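Local coordinates for histidinol-phosphatase (Listeria monocytogenes str. 4b H7858, PDB 3DCP), which probably hydrolyses L-histidinol phosphate to L-histidinol and inorganic phosphate, a step of histidine biosynthesis, at a site holding three metal ions, at residues K2-T7 with Y255-H260; H8-P13 with K73-I78; H40-S45 with A61-S66; G91-Y96 with S121-E126; H181-Q186 with Y237-I242. All coordinates share one frame; numbering follows the deposited sequence.

Contact 1 (K2-T7 with Y255-H260). With FE (Fe (III) ion), chain F; ZN (zinc ion), chain D.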
# COMPACT_ATOMS: atom_id res chain seq x y z
N LYS A 2 -20.37 -2.57 1.20
CA LYS A 2 -19.30 -1.90 1.92
C LYS A 2 -18.09 -2.83 1.97
O LYS A 2 -18.13 -3.88 2.60
CB LYS A 2 -19.78 -1.55 3.33
CG LYS A 2 -18.95 -0.51 4.04
CD LYS A 2 -19.72 0.08 5.21
CE LYS A 2 -18.87 1.06 6.01
NZ LYS A 2 -19.62 1.62 7.16
N ARG A 3 -17.01 -2.43 1.30
CA ARG A 3 -15.81 -3.25 1.23
C ARG A 3 -14.52 -2.52 1.64
O ARG A 3 -14.34 -1.34 1.32
CB ARG A 3 -15.66 -3.77 -0.21
CG ARG A 3 -14.34 -4.46 -0.50
CD ARG A 3 -14.22 -4.80 -1.98
NE ARG A 3 -12.99 -5.55 -2.24
CZ ARG A 3 -12.50 -5.78 -3.45
NH1 ARG A 3 -13.12 -5.32 -4.53
NH2 ARG A 3 -11.37 -6.47 -3.58
N ASP A 4 -13.63 -3.24 2.32
CA ASP A 4 -12.32 -2.71 2.71
C ASP A 4 -11.28 -3.65 2.09
O ASP A 4 -11.20 -4.83 2.44
CB ASP A 4 -12.17 -2.66 4.24
CG ASP A 4 -10.85 -2.01 4.69
OD1 ASP A 4 -10.70 -1.77 5.91
OD2 ASP A 4 -9.97 -1.73 3.85
N GLY A 5 -10.50 -3.14 1.14
CA GLY A 5 -9.53 -3.99 0.48
C GLY A 5 -8.10 -3.84 0.96
O GLY A 5 -7.16 -4.18 0.25
N HIS A 6 -7.92 -3.34 2.18
CA HIS A 6 -6.56 -3.15 2.66
C HIS A 6 -6.48 -3.12 4.18
O HIS A 6 -6.67 -2.08 4.80
CB HIS A 6 -6.01 -1.85 2.05
CG HIS A 6 -4.52 -1.72 2.12
ND1 HIS A 6 -3.81 -0.89 1.26
CD2 HIS A 6 -3.60 -2.28 2.94
CE1 HIS A 6 -2.53 -0.96 1.56
NE2 HIS A 6 -2.38 -1.79 2.58
N THR A 7 -6.22 -4.28 4.78
CA THR A 7 -6.09 -4.36 6.24
C THR A 7 -4.91 -5.24 6.65
O THR A 7 -4.45 -6.08 5.89
CB THR A 7 -7.36 -4.92 6.89
OG1 THR A 7 -7.46 -6.32 6.60
CG2 THR A 7 -8.60 -4.18 6.37
N TYR A 255 -11.97 0.95 -1.54
CA TYR A 255 -11.66 1.58 -0.26
C TYR A 255 -10.63 0.75 0.50
O TYR A 255 -10.74 -0.47 0.59
CB TYR A 255 -12.93 1.69 0.59
CG TYR A 255 -12.67 1.99 2.05
CD1 TYR A 255 -12.32 3.27 2.48
CD2 TYR A 255 -12.79 0.98 3.02
CE1 TYR A 255 -12.10 3.55 3.82
CE2 TYR A 255 -12.57 1.24 4.37
CZ TYR A 255 -12.23 2.54 4.76
OH TYR A 255 -12.03 2.81 6.09
N GLY A 256 -9.64 1.44 1.06
CA GLY A 256 -8.60 0.78 1.83
C GLY A 256 -8.31 1.58 3.08
O GLY A 256 -7.85 2.73 2.99
N SER A 257 -8.61 1.00 4.24
CA SER A 257 -8.39 1.67 5.52
C SER A 257 -6.94 1.51 5.97
O SER A 257 -6.46 2.24 6.83
CB SER A 257 -9.29 1.05 6.59
OG SER A 257 -8.84 -0.26 6.92
N ASP A 258 -6.26 0.52 5.40
CA ASP A 258 -4.88 0.24 5.78
C ASP A 258 -4.80 0.07 7.30
O ASP A 258 -3.83 0.50 7.93
CB ASP A 258 -3.96 1.39 5.34
CG ASP A 258 -2.60 0.90 4.88
OD1 ASP A 258 -2.15 -0.15 5.38
OD2 ASP A 258 -1.97 1.57 4.04
N SER A 259 -5.82 -0.56 7.88
CA SER A 259 -5.88 -0.76 9.32
C SER A 259 -4.79 -1.68 9.88
O SER A 259 -4.52 -2.75 9.33
CB SER A 259 -7.25 -1.33 9.73
OG SER A 259 -8.31 -0.41 9.46
N HIS A 260 -4.16 -1.24 10.97
CA HIS A 260 -3.13 -2.01 11.64
C HIS A 260 -3.58 -2.28 13.06
O HIS A 260 -2.80 -2.73 13.91
CB HIS A 260 -1.79 -1.26 11.65
CG HIS A 260 -1.18 -1.13 10.30
ND1 HIS A 260 -1.73 -0.36 9.30
CD2 HIS A 260 -0.07 -1.70 9.77
CE1 HIS A 260 -1.00 -0.46 8.21
NE2 HIS A 260 0.02 -1.27 8.46
FE FE F . -0.74 -1.51 4.08
ZN ZN D . 2.04 -1.83 7.58
O HOH W 1 -14.77 0.03 -1.84

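Contact 2 (H8-P13 with K73-I78). With FE (Fe (III) ion), chain F.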
# COMPACT_ATOMS: atom_id res chain seq x y z
N HIS A 8 -4.45 -5.04 7.88
CA HIS A 8 -3.32 -5.80 8.39
C HIS A 8 -3.65 -6.58 9.65
O HIS A 8 -4.77 -6.49 10.17
CB HIS A 8 -2.13 -4.85 8.59
CG HIS A 8 -1.57 -4.34 7.30
ND1 HIS A 8 -0.67 -5.05 6.55
CD2 HIS A 8 -1.85 -3.22 6.59
CE1 HIS A 8 -0.40 -4.39 5.44
NE2 HIS A 8 -1.11 -3.28 5.44
N THR A 9 -2.68 -7.35 10.15
CA THR A 9 -2.92 -8.22 11.30
C THR A 9 -1.81 -8.20 12.35
O THR A 9 -0.87 -7.40 12.27
CB THR A 9 -3.07 -9.68 10.85
OG1 THR A 9 -1.79 -10.18 10.42
CG2 THR A 9 -4.05 -9.79 9.69
N GLU A 10 -1.92 -9.11 13.31
CA GLU A 10 -0.93 -9.24 14.37
C GLU A 10 0.39 -9.77 13.80
O GLU A 10 1.41 -9.78 14.49
CB GLU A 10 -1.45 -10.19 15.47
CG GLU A 10 -1.65 -11.65 15.03
CD GLU A 10 -3.03 -11.92 14.43
OE1 GLU A 10 -3.75 -10.96 14.08
OE2 GLU A 10 -3.39 -13.11 14.30
N PHE A 11 0.36 -10.22 12.55
CA PHE A 11 1.55 -10.74 11.89
C PHE A 11 2.40 -9.60 11.32
O PHE A 11 3.42 -9.84 10.68
CB PHE A 11 1.15 -11.71 10.77
CG PHE A 11 0.83 -13.09 11.26
CD1 PHE A 11 1.84 -14.04 11.40
CD2 PHE A 11 -0.48 -13.44 11.58
CE1 PHE A 11 1.55 -15.32 11.86
CE2 PHE A 11 -0.78 -14.72 12.04
CZ PHE A 11 0.24 -15.66 12.18
N CYS A 12 1.98 -8.36 11.57
CA CYS A 12 2.71 -7.19 11.11
C CYS A 12 3.58 -6.69 12.25
O CYS A 12 3.07 -6.24 13.28
CB CYS A 12 1.74 -6.09 10.67
SG CYS A 12 2.58 -4.57 10.16
N PRO A 13 4.91 -6.74 12.08
CA PRO A 13 5.85 -6.29 13.12
C PRO A 13 5.65 -4.86 13.62
O PRO A 13 5.89 -4.58 14.78
CB PRO A 13 7.21 -6.49 12.46
CG PRO A 13 6.95 -7.61 11.47
CD PRO A 13 5.63 -7.20 10.89
N LYS A 73 -2.80 -20.18 8.01
CA LYS A 73 -3.63 -20.98 8.89
C LYS A 73 -4.60 -20.10 9.68
O LYS A 73 -5.81 -20.33 9.68
CB LYS A 73 -2.77 -21.78 9.86
CG LYS A 73 -3.56 -22.65 10.82
CD LYS A 73 -2.66 -23.32 11.85
CE LYS A 73 -3.49 -24.11 12.86
NZ LYS A 73 -2.68 -24.60 14.01
N LYS A 74 -4.06 -19.08 10.35
CA LYS A 74 -4.87 -18.16 11.15
C LYS A 74 -5.94 -17.45 10.32
O LYS A 74 -7.11 -17.46 10.68
CB LYS A 74 -3.98 -17.13 11.83
CG LYS A 74 -4.72 -16.07 12.66
CD LYS A 74 -5.38 -16.68 13.89
CE LYS A 74 -5.58 -15.65 15.00
NZ LYS A 74 -6.54 -14.59 14.65
N MSE A 75 -5.53 -16.84 9.21
CA MSE A 75 -6.47 -16.13 8.35
C MSE A 75 -7.53 -17.04 7.74
O MSE A 75 -8.69 -16.65 7.63
CB MSE A 75 -5.72 -15.39 7.23
CG MSE A 75 -4.71 -14.38 7.74
SE MSE A 75 -5.30 -13.44 9.35
CE MSE A 75 -3.62 -13.46 10.32
N ASN A 76 -7.16 -18.25 7.33
CA ASN A 76 -8.15 -19.17 6.78
C ASN A 76 -9.15 -19.56 7.86
O ASN A 76 -10.31 -19.82 7.59
CB ASN A 76 -7.48 -20.42 6.19
CG ASN A 76 -7.09 -20.23 4.74
OD1 ASN A 76 -7.94 -20.01 3.87
ND2 ASN A 76 -5.79 -20.32 4.46
N HIS A 77 -8.69 -19.57 9.11
CA HIS A 77 -9.57 -19.88 10.23
C HIS A 77 -10.60 -18.76 10.43
O HIS A 77 -11.79 -19.00 10.60
CB HIS A 77 -8.75 -20.06 11.50
CG HIS A 77 -9.56 -20.17 12.75
ND1 HIS A 77 -9.60 -19.19 13.71
CD2 HIS A 77 -10.39 -21.15 13.19
CE1 HIS A 77 -10.41 -19.55 14.69
NE2 HIS A 77 -10.90 -20.74 14.39
N ILE A 78 -10.12 -17.52 10.40
CA ILE A 78 -10.99 -16.36 10.58
C ILE A 78 -11.96 -16.23 9.40
O ILE A 78 -13.12 -15.86 9.58
CB ILE A 78 -10.15 -15.07 10.72
CG1 ILE A 78 -9.16 -15.23 11.88
CG2 ILE A 78 -11.04 -13.87 11.01
CD1 ILE A 78 -9.83 -15.40 13.22
FE FE F . -0.74 -1.51 4.08

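Contact 3 (H40-S45 with A61-S66). With ZN (zinc ion), chain D.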
# COMPACT_ATOMS: atom_id res chain seq x y z
N HIS A 40 1.76 -7.67 4.95
CA HIS A 40 3.01 -7.44 4.26
C HIS A 40 3.76 -8.73 3.94
O HIS A 40 4.03 -9.54 4.82
CB HIS A 40 3.92 -6.56 5.10
CG HIS A 40 3.45 -5.14 5.20
ND1 HIS A 40 3.55 -4.25 4.16
CD2 HIS A 40 2.85 -4.47 6.22
CE1 HIS A 40 3.05 -3.09 4.53
NE2 HIS A 40 2.62 -3.19 5.77
N ALA A 41 4.11 -8.90 2.67
CA ALA A 41 4.85 -10.08 2.25
C ALA A 41 6.30 -9.94 2.70
O ALA A 41 6.84 -8.84 2.74
CB ALA A 41 4.78 -10.23 0.73
N PRO A 42 6.95 -11.06 3.06
CA PRO A 42 8.34 -11.02 3.50
C PRO A 42 9.24 -10.38 2.44
O PRO A 42 9.05 -10.60 1.25
CB PRO A 42 8.67 -12.50 3.73
CG PRO A 42 7.34 -13.07 4.15
CD PRO A 42 6.40 -12.43 3.16
N LEU A 43 10.20 -9.57 2.88
CA LEU A 43 11.11 -8.92 1.94
C LEU A 43 12.18 -9.90 1.49
O LEU A 43 12.39 -10.94 2.11
CB LEU A 43 11.78 -7.72 2.60
CG LEU A 43 10.89 -6.58 3.07
CD1 LEU A 43 11.75 -5.52 3.76
CD2 LEU A 43 10.13 -5.98 1.89
N SER A 44 12.86 -9.56 0.40
CA SER A 44 13.95 -10.38 -0.11
C SER A 44 15.16 -10.24 0.81
O SER A 44 15.55 -9.13 1.17
CB SER A 44 14.32 -9.94 -1.52
OG SER A 44 15.70 -10.16 -1.76
N SER A 45 15.76 -11.37 1.20
CA SER A 45 16.93 -11.34 2.07
C SER A 45 18.06 -10.57 1.39
O SER A 45 18.83 -9.86 2.04
CB SER A 45 17.39 -12.77 2.38
OG SER A 45 17.57 -13.50 1.19
N ALA A 61 9.62 -4.08 8.73
CA ALA A 61 8.81 -4.06 7.51
C ALA A 61 7.75 -5.15 7.40
O ALA A 61 6.59 -4.86 7.13
CB ALA A 61 9.72 -4.10 6.28
N SER A 62 8.13 -6.41 7.60
CA SER A 62 7.16 -7.49 7.48
C SER A 62 7.58 -8.76 8.20
O SER A 62 8.68 -8.85 8.74
CB SER A 62 6.91 -7.82 6.01
OG SER A 62 8.06 -8.44 5.46
N MSE A 63 6.70 -9.75 8.18
CA MSE A 63 6.96 -11.03 8.81
C MSE A 63 8.03 -11.82 8.07
O MSE A 63 8.42 -11.47 6.96
CB MSE A 63 5.67 -11.86 8.86
CG MSE A 63 4.95 -11.91 7.54
SE MSE A 63 3.55 -13.24 7.47
CE MSE A 63 4.64 -14.69 6.86
N ALA A 64 8.49 -12.90 8.69
CA ALA A 64 9.51 -13.76 8.10
C ALA A 64 8.85 -14.85 7.25
O ALA A 64 7.69 -15.18 7.45
CB ALA A 64 10.35 -14.39 9.20
N MSE A 65 9.62 -15.40 6.32
CA MSE A 65 9.12 -16.47 5.45
C MSE A 65 8.57 -17.63 6.28
O MSE A 65 7.57 -18.24 5.92
CB MSE A 65 10.25 -16.97 4.54
CG MSE A 65 10.60 -16.03 3.40
SE MSE A 65 9.25 -16.00 1.99
CE MSE A 65 9.78 -17.60 1.04
N SER A 66 9.24 -17.93 7.39
CA SER A 66 8.80 -19.01 8.26
C SER A 66 7.42 -18.77 8.87
O SER A 66 6.73 -19.73 9.24
CB SER A 66 9.83 -19.25 9.36
OG SER A 66 10.06 -18.08 10.12
ZN ZN D . 2.04 -1.83 7.58
O HOH W 2 4.09 -8.90 7.53

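Contact 4 (G91-Y96 with S121-E126). With FE (Fe (III) ion), chain E; FE (Fe (III) ion), chain F.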
# COMPACT_ATOMS: atom_id res chain seq x y z
N GLY A 91 -4.67 -12.35 1.26
CA GLY A 91 -3.59 -12.09 0.33
C GLY A 91 -2.45 -11.33 0.96
O GLY A 91 -2.24 -11.40 2.17
N PHE A 92 -1.71 -10.60 0.14
CA PHE A 92 -0.57 -9.84 0.64
C PHE A 92 -0.50 -8.44 0.06
O PHE A 92 -0.96 -8.18 -1.06
CB PHE A 92 0.76 -10.50 0.25
CG PHE A 92 0.95 -11.88 0.81
CD1 PHE A 92 1.28 -12.05 2.15
CD2 PHE A 92 0.82 -13.00 -0.01
CE1 PHE A 92 1.48 -13.32 2.68
CE2 PHE A 92 1.02 -14.28 0.50
CZ PHE A 92 1.35 -14.44 1.85
N GLU A 93 0.10 -7.54 0.83
CA GLU A 93 0.41 -6.23 0.30
C GLU A 93 1.83 -6.53 -0.17
O GLU A 93 2.74 -6.65 0.64
CB GLU A 93 0.45 -5.15 1.37
CG GLU A 93 1.08 -3.88 0.82
CD GLU A 93 0.82 -2.66 1.69
OE1 GLU A 93 0.67 -2.82 2.90
OE2 GLU A 93 0.80 -1.55 1.14
N VAL A 94 1.99 -6.72 -1.47
CA VAL A 94 3.29 -7.06 -2.02
C VAL A 94 4.14 -5.86 -2.33
O VAL A 94 3.72 -4.96 -3.05
CB VAL A 94 3.13 -7.92 -3.29
CG1 VAL A 94 4.51 -8.30 -3.83
CG2 VAL A 94 2.30 -9.16 -2.98
N ASP A 95 5.36 -5.85 -1.79
CA ASP A 95 6.31 -4.77 -2.02
C ASP A 95 6.90 -4.88 -3.42
O ASP A 95 7.41 -5.94 -3.80
CB ASP A 95 7.47 -4.86 -1.03
CG ASP A 95 7.27 -4.00 0.19
OD1 ASP A 95 7.50 -2.77 0.10
OD2 ASP A 95 6.88 -4.55 1.24
N TYR A 96 6.80 -3.80 -4.19
CA TYR A 96 7.46 -3.81 -5.49
C TYR A 96 8.90 -3.40 -5.18
O TYR A 96 9.16 -2.28 -4.75
CB TYR A 96 6.83 -2.81 -6.47
CG TYR A 96 7.56 -2.80 -7.79
CD1 TYR A 96 7.58 -3.94 -8.61
CD2 TYR A 96 8.31 -1.70 -8.19
CE1 TYR A 96 8.33 -3.98 -9.78
CE2 TYR A 96 9.07 -1.73 -9.36
CZ TYR A 96 9.07 -2.87 -10.14
OH TYR A 96 9.84 -2.90 -11.28
N SER A 121 2.48 -2.55 -3.71
CA SER A 121 2.85 -1.22 -3.22
C SER A 121 4.33 -0.87 -3.31
O SER A 121 5.21 -1.73 -3.16
CB SER A 121 2.41 -1.07 -1.76
OG SER A 121 1.01 -1.25 -1.60
N LEU A 122 4.61 0.41 -3.51
CA LEU A 122 5.98 0.89 -3.57
C LEU A 122 6.27 1.54 -2.20
O LEU A 122 5.62 2.52 -1.83
CB LEU A 122 6.11 1.93 -4.68
CG LEU A 122 7.46 2.10 -5.40
CD1 LEU A 122 7.69 3.58 -5.68
CD2 LEU A 122 8.59 1.52 -4.58
N HIS A 123 7.24 0.99 -1.47
CA HIS A 123 7.62 1.50 -0.14
C HIS A 123 9.09 1.90 -0.04
O HIS A 123 9.47 2.64 0.87
CB HIS A 123 7.35 0.45 0.95
CG HIS A 123 5.91 0.12 1.14
ND1 HIS A 123 5.43 -1.17 1.09
CD2 HIS A 123 4.83 0.91 1.38
CE1 HIS A 123 4.13 -1.17 1.29
NE2 HIS A 123 3.74 0.08 1.47
N PHE A 124 9.92 1.39 -0.95
CA PHE A 124 11.34 1.71 -0.94
C PHE A 124 11.84 2.23 -2.29
O PHE A 124 11.44 1.76 -3.35
CB PHE A 124 12.18 0.48 -0.57
CG PHE A 124 11.87 -0.10 0.79
CD1 PHE A 124 10.88 -1.06 0.94
CD2 PHE A 124 12.60 0.31 1.91
CE1 PHE A 124 10.61 -1.62 2.18
CE2 PHE A 124 12.33 -0.24 3.17
CZ PHE A 124 11.33 -1.21 3.30
N LEU A 125 12.73 3.22 -2.22
CA LEU A 125 13.35 3.80 -3.40
C LEU A 125 14.86 3.78 -3.20
O LEU A 125 15.33 3.70 -2.06
CB LEU A 125 12.91 5.25 -3.58
CG LEU A 125 11.64 5.57 -4.37
CD1 LEU A 125 11.46 7.08 -4.40
CD2 LEU A 125 11.76 5.00 -5.79
N GLU A 126 15.63 3.86 -4.28
CA GLU A 126 17.08 3.94 -4.12
C GLU A 126 17.34 5.30 -3.51
O GLU A 126 16.75 6.30 -3.93
CB GLU A 126 17.80 3.84 -5.47
CG GLU A 126 17.66 2.47 -6.14
CD GLU A 126 18.29 2.43 -7.51
OE1 GLU A 126 17.60 2.03 -8.47
OE2 GLU A 126 19.47 2.81 -7.63
FE FE E . 1.71 0.25 2.22
FE FE F . -0.74 -1.51 4.08
O HOH W 3 8.65 -1.40 -1.88
O HOH W 4 11.38 -0.74 -4.67
O HOH W 5 2.37 2.45 3.05

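Contact 5 (H181-Q186 with Y237-I242). With FE (Fe (III) ion), chain E.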
# COMPACT_ATOMS: atom_id res chain seq x y z
N HIS A 181 -1.86 2.76 -2.43
CA HIS A 181 -1.65 4.19 -2.14
C HIS A 181 -0.66 4.87 -3.08
O HIS A 181 0.47 5.15 -2.67
CB HIS A 181 -1.17 4.34 -0.70
CG HIS A 181 -0.10 3.35 -0.31
ND1 HIS A 181 1.06 3.21 -1.03
CD2 HIS A 181 -0.04 2.46 0.71
CE1 HIS A 181 1.81 2.27 -0.46
NE2 HIS A 181 1.16 1.80 0.59
N ILE A 182 -1.07 5.19 -4.30
CA ILE A 182 -0.15 5.77 -5.28
C ILE A 182 0.36 7.20 -5.11
O ILE A 182 0.91 7.77 -6.04
CB ILE A 182 -0.69 5.62 -6.73
CG1 ILE A 182 -1.99 6.38 -6.90
CG2 ILE A 182 -0.88 4.13 -7.06
CD1 ILE A 182 -2.45 6.47 -8.35
N SER A 183 0.19 7.77 -3.92
CA SER A 183 0.72 9.10 -3.68
C SER A 183 1.36 9.10 -2.29
O SER A 183 1.28 10.08 -1.54
CB SER A 183 -0.38 10.16 -3.75
OG SER A 183 -1.35 9.95 -2.74
N LEU A 184 2.01 7.98 -1.98
CA LEU A 184 2.68 7.78 -0.69
C LEU A 184 3.78 8.81 -0.47
O LEU A 184 4.21 9.03 0.67
CB LEU A 184 3.25 6.37 -0.61
CG LEU A 184 3.76 5.97 0.78
CD1 LEU A 184 2.58 5.86 1.75
CD2 LEU A 184 4.49 4.64 0.68
N CYS A 185 4.24 9.42 -1.55
CA CYS A 185 5.27 10.45 -1.49
C CYS A 185 4.77 11.70 -0.75
O CYS A 185 5.54 12.61 -0.46
CB CYS A 185 5.72 10.84 -2.91
SG CYS A 185 4.39 11.42 -4.03
N GLN A 186 3.47 11.73 -0.43
CA GLN A 186 2.90 12.88 0.27
C GLN A 186 2.72 12.64 1.77
O GLN A 186 2.26 13.52 2.49
CB GLN A 186 1.53 13.25 -0.33
CG GLN A 186 1.52 13.50 -1.83
CD GLN A 186 2.45 14.63 -2.24
OE1 GLN A 186 2.36 15.74 -1.73
NE2 GLN A 186 3.34 14.34 -3.19
N TYR A 237 -4.81 8.83 -0.24
CA TYR A 237 -3.91 8.41 -1.31
C TYR A 237 -4.78 7.73 -2.37
O TYR A 237 -5.26 6.61 -2.15
CB TYR A 237 -2.87 7.40 -0.81
CG TYR A 237 -2.09 7.80 0.43
CD1 TYR A 237 -1.14 8.82 0.40
CD2 TYR A 237 -2.25 7.09 1.62
CE1 TYR A 237 -0.36 9.12 1.52
CE2 TYR A 237 -1.48 7.38 2.74
CZ TYR A 237 -0.54 8.39 2.69
OH TYR A 237 0.25 8.63 3.79
N PRO A 238 -4.97 8.37 -3.53
CA PRO A 238 -4.46 9.68 -3.93
C PRO A 238 -5.45 10.80 -3.61
O PRO A 238 -6.55 10.52 -3.11
CB PRO A 238 -4.28 9.52 -5.43
CG PRO A 238 -5.52 8.75 -5.78
CD PRO A 238 -5.60 7.69 -4.69
N PRO A 239 -5.09 12.06 -3.88
CA PRO A 239 -6.00 13.19 -3.61
C PRO A 239 -7.12 13.31 -4.64
O PRO A 239 -7.05 12.72 -5.72
CB PRO A 239 -5.07 14.40 -3.62
CG PRO A 239 -4.04 14.02 -4.65
CD PRO A 239 -3.76 12.56 -4.32
N LYS A 240 -8.13 14.11 -4.31
CA LYS A 240 -9.28 14.32 -5.18
C LYS A 240 -8.95 14.49 -6.67
O LYS A 240 -9.53 13.83 -7.52
CB LYS A 240 -10.06 15.54 -4.70
CG LYS A 240 -11.20 15.95 -5.62
CD LYS A 240 -12.54 15.41 -5.16
CE LYS A 240 -13.65 16.05 -5.97
NZ LYS A 240 -14.98 15.89 -5.32
N LYS A 241 -8.03 15.39 -6.98
CA LYS A 241 -7.70 15.65 -8.37
C LYS A 241 -7.35 14.37 -9.14
O LYS A 241 -7.75 14.20 -10.29
CB LYS A 241 -6.54 16.64 -8.44
CG LYS A 241 -6.30 17.19 -9.83
CD LYS A 241 -5.19 18.22 -9.77
CE LYS A 241 -4.98 18.89 -11.12
NZ LYS A 241 -3.95 19.96 -11.02
N ILE A 242 -6.60 13.47 -8.50
CA ILE A 242 -6.22 12.23 -9.15
C ILE A 242 -7.43 11.30 -9.23
O ILE A 242 -7.65 10.63 -10.24
CB ILE A 242 -5.07 11.53 -8.39
CG1 ILE A 242 -3.88 12.48 -8.24
CG2 ILE A 242 -4.68 10.24 -9.11
CD1 ILE A 242 -3.26 12.96 -9.56
FE FE E . 1.71 0.25 2.22
O HOH W 5 2.37 2.45 3.05

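Contact 1 (K2-T7 with Y255-H260)
Asp4 and Ser257 make the main polar link. Ser257 OG donates to the syn lone pair of Asp4 OD1 over 2.6 Å, while Ser257 N reaches Asp4 OD2 at 3.1 Å. That OD2 also takes His6 N, closing an Asx turn; the two N-H groups come from opposite faces of the carboxylate, fixing its rotation. Aspartate suits the place, being short with two acceptors.

Backbone Gly5 N to Tyr255 O is short and nearly straight (2.7 Å), whereas Asp258 N to His6 O is weak. Arg3 O lies at the edge of the Tyr255 ring, 3.3 Å from CD2, and Tyr255 OH is hydrogen-bonded to Arg267 O.

His6 NE2 (2.2 Å) and Asp258 OD1 (2.4 Å) bind one iron, with Asp258 CG over one face of the His6 ring near its rim and the planes 35° apart. Asn224 holds Asp258 OD2, and His260 NE2 binds zinc. Strand 3-7, running on to His8, and the loop after 253-256 carry the HxH and DxH metal ligands characteristic of the PHP barrel.

Contact 2 (H8-P13 with K73-I78)
Lys74 NZ is shared by two carboxylates: Glu10 OE2, in a long salt bridge of 3.5 Å, and Asp19 nearby. Glu10 reaches it by bending at chi2 (-87°), which lays OE2 against the lysine's methylenes, 3.4 Å from CE; its other oxygen, OE1, accepts from Val20 N.

Beneath the charges lies an apolar patch built around Met75, present as selenomethionine. Its methyl CE sits 3.4 Å from Phe11 CD2, the two side chains running alongside in opposite senses, and it meets Thr9 CG2 tip to tip at 3.7 Å. Lys74 CB adds to the patch, 4.0 Å from Phe11 CE2. Flexible, unbranched methionine suits a meeting with both methyl and ring.

Thr9 OG1 accepts from Phe11 N (3.0 Å), an ST turn inside the type I turn from Thr9 to Cys12 that presents Phe11 to the helix. Helix 68-81 meets the loop following the iron ligand His8 through mixed chemistry, apolar around Met75, which reaches Ile37 and Ile90, and ionic at Glu10 and Lys74, where attraction is probably modest.

Contact 3 (H40-S45 with A61-S66)
His40 and Ser62 press together in the tight part of this contact, CB to CB at 3.4 Å. A small serine fits this close approach to the CB of a zinc ligand, whose NE2 binds zinc with His14 and His260. Ser62 OG, lying between its own backbone N and carbonyl carbon (chi1 70°), turns back to donate to Ala41 O at 3.0 Å. The hydroxyl arrives well above the carbonyl plane, 48° out of it, with a C=O...O angle of only 109°, so the bond is far from the usual lone-pair direction. Alongside, Leu43 CD1 rests on Ala61 CB at 3.5 Å, and Pro42 CB lies 3.4 Å from Met63 O. A rigid proline ring suits a spot where Met63 O lies over its face. A water joins the two backbones, donating to His40 O and accepting from Met63 N, both at 2.8 Å.

Farther along, the fit is looser. Met65, a selenomethionine, curls its SE to 4.0 Å from Pro42 CB, yet is largely exposed, as is Ala64 beside it.

The loop after strand 34-40 and the loop leading to helix 68-81 meet beside helix 101-111: Ala41 and Pro42 pack on Phe107 of that helix, Met63 turns to Leu68 and Tyr71 of helix 68-81, and His40 and Leu43 touch Glu93 and Asp95 of strand 87-95.

Contact 4 (G91-Y96 with S121-E126)
Asp95 and Ser121 form a parallel bridge, Ser121 N binding Val94 O and Tyr96 N binding Ser121 O, each at 2.8 Å, so that the serine's peptide groups flank Asp95. Both side chains of the bridged pair lie on the same face of the sheet, and each supports a metal ligand.

Glu93 stretches out with its CG anti to the backbone N (chi1 167°) and bridges two irons, one through each oxygen. Ser121 OG donates to the anti lone pair of Glu93 OE2 at 2.8 Å, so this oxygen is held by both the iron and the serine; a small hydroxyl residue fits this second-shell post. His123 NE2 binds the same iron as OE2, at 2.2 Å, and that iron also holds a water and His181.

The two strands are consecutive in a beta-alpha-beta unit, strand 87-95, helix 101-111, strand 117-127, of the PHP barrel; Glu93 lies near the C-terminal end of its strand, His123 at the break in strand 117-127.

On the far side of the imidazole, His123 ND1 donates to Asp95 OD1 at 2.8 Å. The oxygen lies close to the ring plane, but the N-H meets it from above the carboxylate plane, the two planes being 65° apart. This fixes the ring's rotation. A water donates to both Asp95 OD1 and Tyr96 O and accepts from His123 N.

Contact 5 (H181-Q186 with Y237-I242)
His181 and Tyr237 pack together at the metal end of the PHP barrel, where the loop after strand 178-179 supplies an iron ligand and the loop before helix 240-248 backs it. His181 NE2 binds the iron at 2.3 Å, beside a metal-bound water, Glu93 and His123; its CB rests on Tyr237 CB at 3.5 Å, so the tyrosine packs against the base of the ligand side chain.

Three residues of 181-186 surround the Tyr237 ring. Leu184 CD1 sits over one face, 4.1 Å from CZ, and the same methyl lies over the centre of the His181 ring: a single leucine methyl serves both rings. Ser183 OG comes instead to the edge, in the ring plane, 3.3 Å from Tyr237 CD1. His181 CB approaches obliquely.

A cis peptide joins Tyr237 to Pro238, and Ser183 packs against this bend, its OG 3.3 Å from Pro238 CA; a small side chain suits so close an approach. Pro239, at the N-cap position just before helix 240-248, places CD near the same hydroxyl.

Farther from the metal the packing is purely aliphatic. Ile182 lies aslant Pro238, CG1 4.2 Å from CB, and its terminal methyl CD1 reaches Ile242 CG2 at 4.4 Å.

From the N terminus, strand 3-7 waits almost the whole chain for its partner: contact 1 closes the widest loop, and every other contact lies inside it. Contact 2 joins the loop after that strand to helix 68-81, and the shorter loop of contact 3 nests within it. Contact 4 then links strands 87-95 and 117-127, and contact 5 joins the loop after strand 178-179 to the start of helix 240-248; these follow contact 2 in series, and no loops cross. The metals connect them: contacts 1, 2 and 4 share one iron, contacts 4 and 5 the other with its water, and contacts 1 and 3 the zinc. Contacts 2 and 3 lie across the chain's centre from contact 5.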